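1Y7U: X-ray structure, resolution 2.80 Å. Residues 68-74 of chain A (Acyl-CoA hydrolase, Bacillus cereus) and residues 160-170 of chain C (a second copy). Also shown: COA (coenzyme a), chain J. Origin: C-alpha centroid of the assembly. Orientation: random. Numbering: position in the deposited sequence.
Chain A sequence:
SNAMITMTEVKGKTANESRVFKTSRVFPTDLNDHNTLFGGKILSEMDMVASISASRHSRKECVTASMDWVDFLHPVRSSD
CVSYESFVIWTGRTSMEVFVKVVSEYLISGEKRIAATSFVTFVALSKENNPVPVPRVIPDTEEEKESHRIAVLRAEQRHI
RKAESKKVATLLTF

Chain A 68-74: DWVDFLH
Chain C, residues 160-170: IRKAESKKVAT

Residues 68-72 of chain A run extended past one side of a helix, residues 160-170 of chain C, and Leu A73 then turns, with phi/psi of -55/-43. Val A70 and Asp A71 are strand. The helix extends beyond both ends of its stretch. The two segments advance together: CA of Trp A69 lies 7.9 Å from CA of Arg C161, CA of Asp A71 lies 6.6 Å from CA of Ser C165, and CA of Leu A73 lies 7.7 Å from CA of Lys C166. Together they bury 413 Å².

Alternation in the extended segment sorts its side chains. Trp A69 and Asp A71 point CA-to-CB toward the helix; Val A70 points away and makes no contact.

Asp A71 is the polar centre. It is buried, with chi1 m (-77°) and chi2 -59°. Ser C165, chi1 m (-60°), donates from OG to Asp A71 OD2 at 2.6 Å. Ser C165 points CA-to-CB toward the chain A stretch, and its short side chain puts the hydroxyl at the carboxylate. Asp A71 OD2 also lies 3.2 Å from Arg C161 O, but both are acceptors, so this is no hydrogen bond. That carbonyl instead accepts from the helix: Ser C165 N to Arg C161 O is 3.3 Å. The other carboxylate oxygen, Asp A71 OD1, accepts from COA N6A at 3.1 Å.

Trp A69 has chi1 p (55°) and chi2 62°. Its indole lies against Arg C161, whose CG sits over the face of the six-membered ring, 3.2 Å from the centroid and 12° off the normal. This is a CH-pi contact, made by the aliphatic part of the arginine. Arg C161 has chi1 -113°, chi2 t (158°), chi3 24° and chi4 -142°. Its NH2 donates to water 2 at 2.9 Å, and that water donates weakly to Asp A71 OD1 at 3.3 Å.

Water 1 bridges the stretches. It accepts from Asp A71 N at 3.0 Å and donates to Ser C165 OG at 3.0 Å.

Leu A73 starts sideways, but its m,t rotamer (-52°, 176°) brings its end nearer the helix. Its CD1 packs on Ala C169 CB at 3.7 Å, an apolar contact.

Lys C162 is fully extended, all four chi angles t. Its end leads away from the chain A stretch, and NZ donates to COA N7A at 3.2 Å. Coenzyme A, fitting for an acyl-CoA hydrolase, thus bonds to both chains through its adenine. The Phe A72 side chain (chi1 -65°, chi2 103°) is out of reach of the helix, but Phe A72 O accepts a weak bond from COA N8P at 3.1 Å.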

# COMPACT_ATOMS: atom_id res chain seq x y z
N ASP A 68 24.40 -0.28 -9.25
CA ASP A 68 25.79 -0.13 -8.83
C ASP A 68 25.79 -0.16 -7.30
O ASP A 68 24.76 0.10 -6.68
CB ASP A 68 26.35 1.20 -9.32
CG ASP A 68 27.83 1.13 -9.60
OD1 ASP A 68 28.20 0.88 -10.76
OD2 ASP A 68 28.62 1.32 -8.66
N TRP A 69 26.91 -0.46 -6.66
CA TRP A 69 26.87 -0.49 -5.21
C TRP A 69 26.40 0.85 -4.66
O TRP A 69 26.59 1.89 -5.28
CB TRP A 69 28.23 -0.86 -4.63
CG TRP A 69 29.35 -0.02 -5.07
CD1 TRP A 69 29.50 1.32 -4.87
CD2 TRP A 69 30.53 -0.46 -5.75
NE1 TRP A 69 30.71 1.75 -5.37
CE2 TRP A 69 31.36 0.67 -5.92
CE3 TRP A 69 30.97 -1.70 -6.23
CZ2 TRP A 69 32.61 0.60 -6.54
CZ3 TRP A 69 32.21 -1.77 -6.85
CH2 TRP A 69 33.02 -0.63 -7.00
N VAL A 70 25.75 0.82 -3.50
CA VAL A 70 25.22 2.03 -2.89
C VAL A 70 25.65 2.18 -1.44
O VAL A 70 25.48 1.26 -0.64
CB VAL A 70 23.67 2.04 -2.92
CG1 VAL A 70 23.17 3.26 -2.21
CG2 VAL A 70 23.16 2.03 -4.33
N ASP A 71 26.19 3.35 -1.10
CA ASP A 71 26.61 3.64 0.27
C ASP A 71 25.64 4.63 0.87
O ASP A 71 25.39 5.68 0.29
CB ASP A 71 28.01 4.27 0.31
CG ASP A 71 29.11 3.27 0.11
OD1 ASP A 71 29.21 2.31 0.90
OD2 ASP A 71 29.89 3.44 -0.85
N PHE A 72 25.09 4.31 2.03
CA PHE A 72 24.17 5.23 2.67
C PHE A 72 24.98 6.15 3.57
O PHE A 72 25.20 5.88 4.75
CB PHE A 72 23.08 4.45 3.42
CG PHE A 72 22.19 3.64 2.50
CD1 PHE A 72 22.35 2.26 2.38
CD2 PHE A 72 21.26 4.29 1.67
CE1 PHE A 72 21.61 1.53 1.43
CE2 PHE A 72 20.51 3.56 0.72
CZ PHE A 72 20.69 2.19 0.60
N LEU A 73 25.42 7.25 2.97
CA LEU A 73 26.24 8.27 3.60
C LEU A 73 25.69 8.86 4.89
O LEU A 73 26.43 9.05 5.84
CB LEU A 73 26.54 9.37 2.58
CG LEU A 73 27.12 8.76 1.29
CD1 LEU A 73 27.34 9.84 0.25
CD2 LEU A 73 28.43 8.03 1.59
N HIS A 74 24.40 9.17 4.92
CA HIS A 74 23.78 9.72 6.12
C HIS A 74 22.41 9.11 6.27
O HIS A 74 21.87 8.55 5.32
CB HIS A 74 23.61 11.23 6.05
CG HIS A 74 24.90 11.98 5.90
ND1 HIS A 74 25.41 12.34 4.67
CD2 HIS A 74 25.79 12.41 6.82
CE1 HIS A 74 26.56 12.96 4.84
NE2 HIS A 74 26.81 13.02 6.14
N ILE C 160 37.56 1.22 -0.33
CA ILE C 160 37.71 1.94 -1.59
C ILE C 160 36.35 2.19 -2.22
O ILE C 160 36.16 3.18 -2.91
CB ILE C 160 38.63 1.20 -2.60
CG1 ILE C 160 37.80 0.44 -3.63
CG2 ILE C 160 39.58 0.26 -1.88
CD1 ILE C 160 38.65 -0.34 -4.60
N ARG C 161 35.40 1.30 -1.96
CA ARG C 161 34.05 1.45 -2.49
C ARG C 161 33.43 2.70 -1.89
O ARG C 161 32.67 3.41 -2.53
CB ARG C 161 33.21 0.24 -2.14
CG ARG C 161 32.81 -0.60 -3.34
CD ARG C 161 32.46 -2.01 -2.94
NE ARG C 161 32.06 -2.12 -1.54
CZ ARG C 161 32.39 -3.15 -0.76
NH1 ARG C 161 33.12 -4.14 -1.26
NH2 ARG C 161 31.98 -3.20 0.50
N LYS C 162 33.78 2.97 -0.63
CA LYS C 162 33.25 4.12 0.06
C LYS C 162 33.95 5.39 -0.44
O LYS C 162 33.34 6.46 -0.50
CB LYS C 162 33.45 3.97 1.57
CG LYS C 162 32.54 4.86 2.39
CD LYS C 162 32.71 4.62 3.88
CE LYS C 162 31.77 5.51 4.69
NZ LYS C 162 32.03 5.39 6.16
N ALA C 163 35.22 5.27 -0.80
CA ALA C 163 35.96 6.43 -1.30
C ALA C 163 35.38 6.84 -2.64
O ALA C 163 35.37 8.02 -2.99
CB ALA C 163 37.42 6.09 -1.46
N GLU C 164 34.89 5.86 -3.39
CA GLU C 164 34.31 6.13 -4.68
C GLU C 164 33.01 6.92 -4.50
O GLU C 164 32.75 7.90 -5.20
CB GLU C 164 34.05 4.82 -5.40
CG GLU C 164 33.97 4.94 -6.90
CD GLU C 164 35.34 4.87 -7.57
OE1 GLU C 164 36.01 3.82 -7.44
OE2 GLU C 164 35.73 5.86 -8.22
N SER C 165 32.20 6.51 -3.53
CA SER C 165 30.92 7.16 -3.24
C SER C 165 31.07 8.55 -2.65
O SER C 165 30.35 9.48 -3.04
CB SER C 165 30.11 6.29 -2.29
OG SER C 165 29.85 5.03 -2.87
N LYS C 166 31.98 8.68 -1.69
CA LYS C 166 32.21 9.97 -1.04
C LYS C 166 32.69 10.99 -2.08
O LYS C 166 32.42 12.19 -1.95
CB LYS C 166 33.23 9.79 0.08
CG LYS C 166 33.18 10.87 1.15
CD LYS C 166 33.86 10.40 2.44
CE LYS C 166 33.16 9.16 3.03
NZ LYS C 166 33.87 8.61 4.24
N LYS C 167 33.38 10.51 -3.11
CA LYS C 167 33.89 11.37 -4.17
C LYS C 167 32.73 11.95 -4.97
O LYS C 167 32.63 13.17 -5.14
CB LYS C 167 34.79 10.58 -5.13
CG LYS C 167 35.18 11.38 -6.37
CD LYS C 167 35.92 10.53 -7.40
CE LYS C 167 36.33 11.36 -8.62
NZ LYS C 167 36.85 10.51 -9.75
N VAL C 168 31.87 11.07 -5.47
CA VAL C 168 30.71 11.50 -6.24
C VAL C 168 29.88 12.48 -5.43
O VAL C 168 29.40 13.48 -5.96
CB VAL C 168 29.83 10.29 -6.64
CG1 VAL C 168 28.58 10.78 -7.35
CG2 VAL C 168 30.60 9.35 -7.54
N ALA C 169 29.71 12.21 -4.15
CA ALA C 169 28.91 13.10 -3.32
C ALA C 169 29.59 14.46 -3.27
O ALA C 169 28.94 15.50 -3.36
CB ALA C 169 28.76 12.53 -1.91
N THR C 170 30.91 14.45 -3.13
CA THR C 170 31.65 15.70 -3.04
C THR C 170 31.46 16.58 -4.27
O THR C 170 31.13 17.76 -4.14
CB THR C 170 33.15 15.45 -2.81
OG1 THR C 170 33.34 14.96 -1.48
CG2 THR C 170 33.95 16.72 -2.99
N1A COA J . 29.62 0.24 4.34
C2A COA J . 29.84 -0.80 5.12
N3A COA J . 30.19 -0.55 6.36
C4A COA J . 30.35 0.64 6.81
C5A COA J . 30.12 1.66 6.05
C6A COA J . 29.76 1.46 4.81
N6A COA J . 29.52 2.44 4.00
N7A COA J . 30.30 2.71 6.72
C8A COA J . 30.62 2.34 7.91
N9A COA J . 30.67 1.04 8.00
C1B COA J . 31.08 0.18 9.12
C2B COA J . 32.47 0.35 9.51
O2B COA J . 33.17 -0.58 8.82
C3B COA J . 32.46 -0.15 10.88
O3B COA J . 32.47 -1.52 10.79
P3B COA J . 33.13 -2.41 11.83
O7A COA J . 32.70 -3.71 11.77
O8A COA J . 32.96 -1.89 13.10
O9A COA J . 34.47 -2.61 11.55
C4B COA J . 31.21 0.45 11.38
O4B COA J . 30.43 0.48 10.28
C5B COA J . 31.41 1.92 11.47
O5B COA J . 32.03 2.39 12.58
P1A COA J . 31.92 3.85 12.70
O1A COA J . 32.90 4.43 11.88
O2A COA J . 31.97 4.12 14.08
O3A COA J . 30.57 4.20 12.10
P2A COA J . 30.29 5.56 11.44
O4A COA J . 31.19 6.01 10.42
O5A COA J . 29.61 6.53 12.23
O6A COA J . 29.31 5.10 10.41
CBP COA J . 27.04 4.38 9.98
CCP COA J . 28.24 4.38 10.87
CDP COA J . 27.12 3.29 9.00
CEP COA J . 26.01 4.06 10.95
CAP COA J . 26.64 5.65 9.27
OAP COA J . 27.22 5.63 8.04
C9P COA J . 25.19 5.78 9.02
O9P COA J . 24.29 5.99 10.02
N8P COA J . 24.82 5.66 7.82
C7P COA J . 23.47 5.70 7.49
C6P COA J . 22.77 4.38 7.42
C5P COA J . 21.32 4.57 7.43
O5P COA J . 20.75 4.71 8.43
N4P COA J . 20.71 4.64 6.34
C3P COA J . 19.71 3.77 5.91
C2P COA J . 19.08 4.46 4.75
S1P COA J . 19.16 6.21 4.90
O HOH W 1 26.97 4.82 -3.62
O HOH W 2 30.50 -0.75 0.84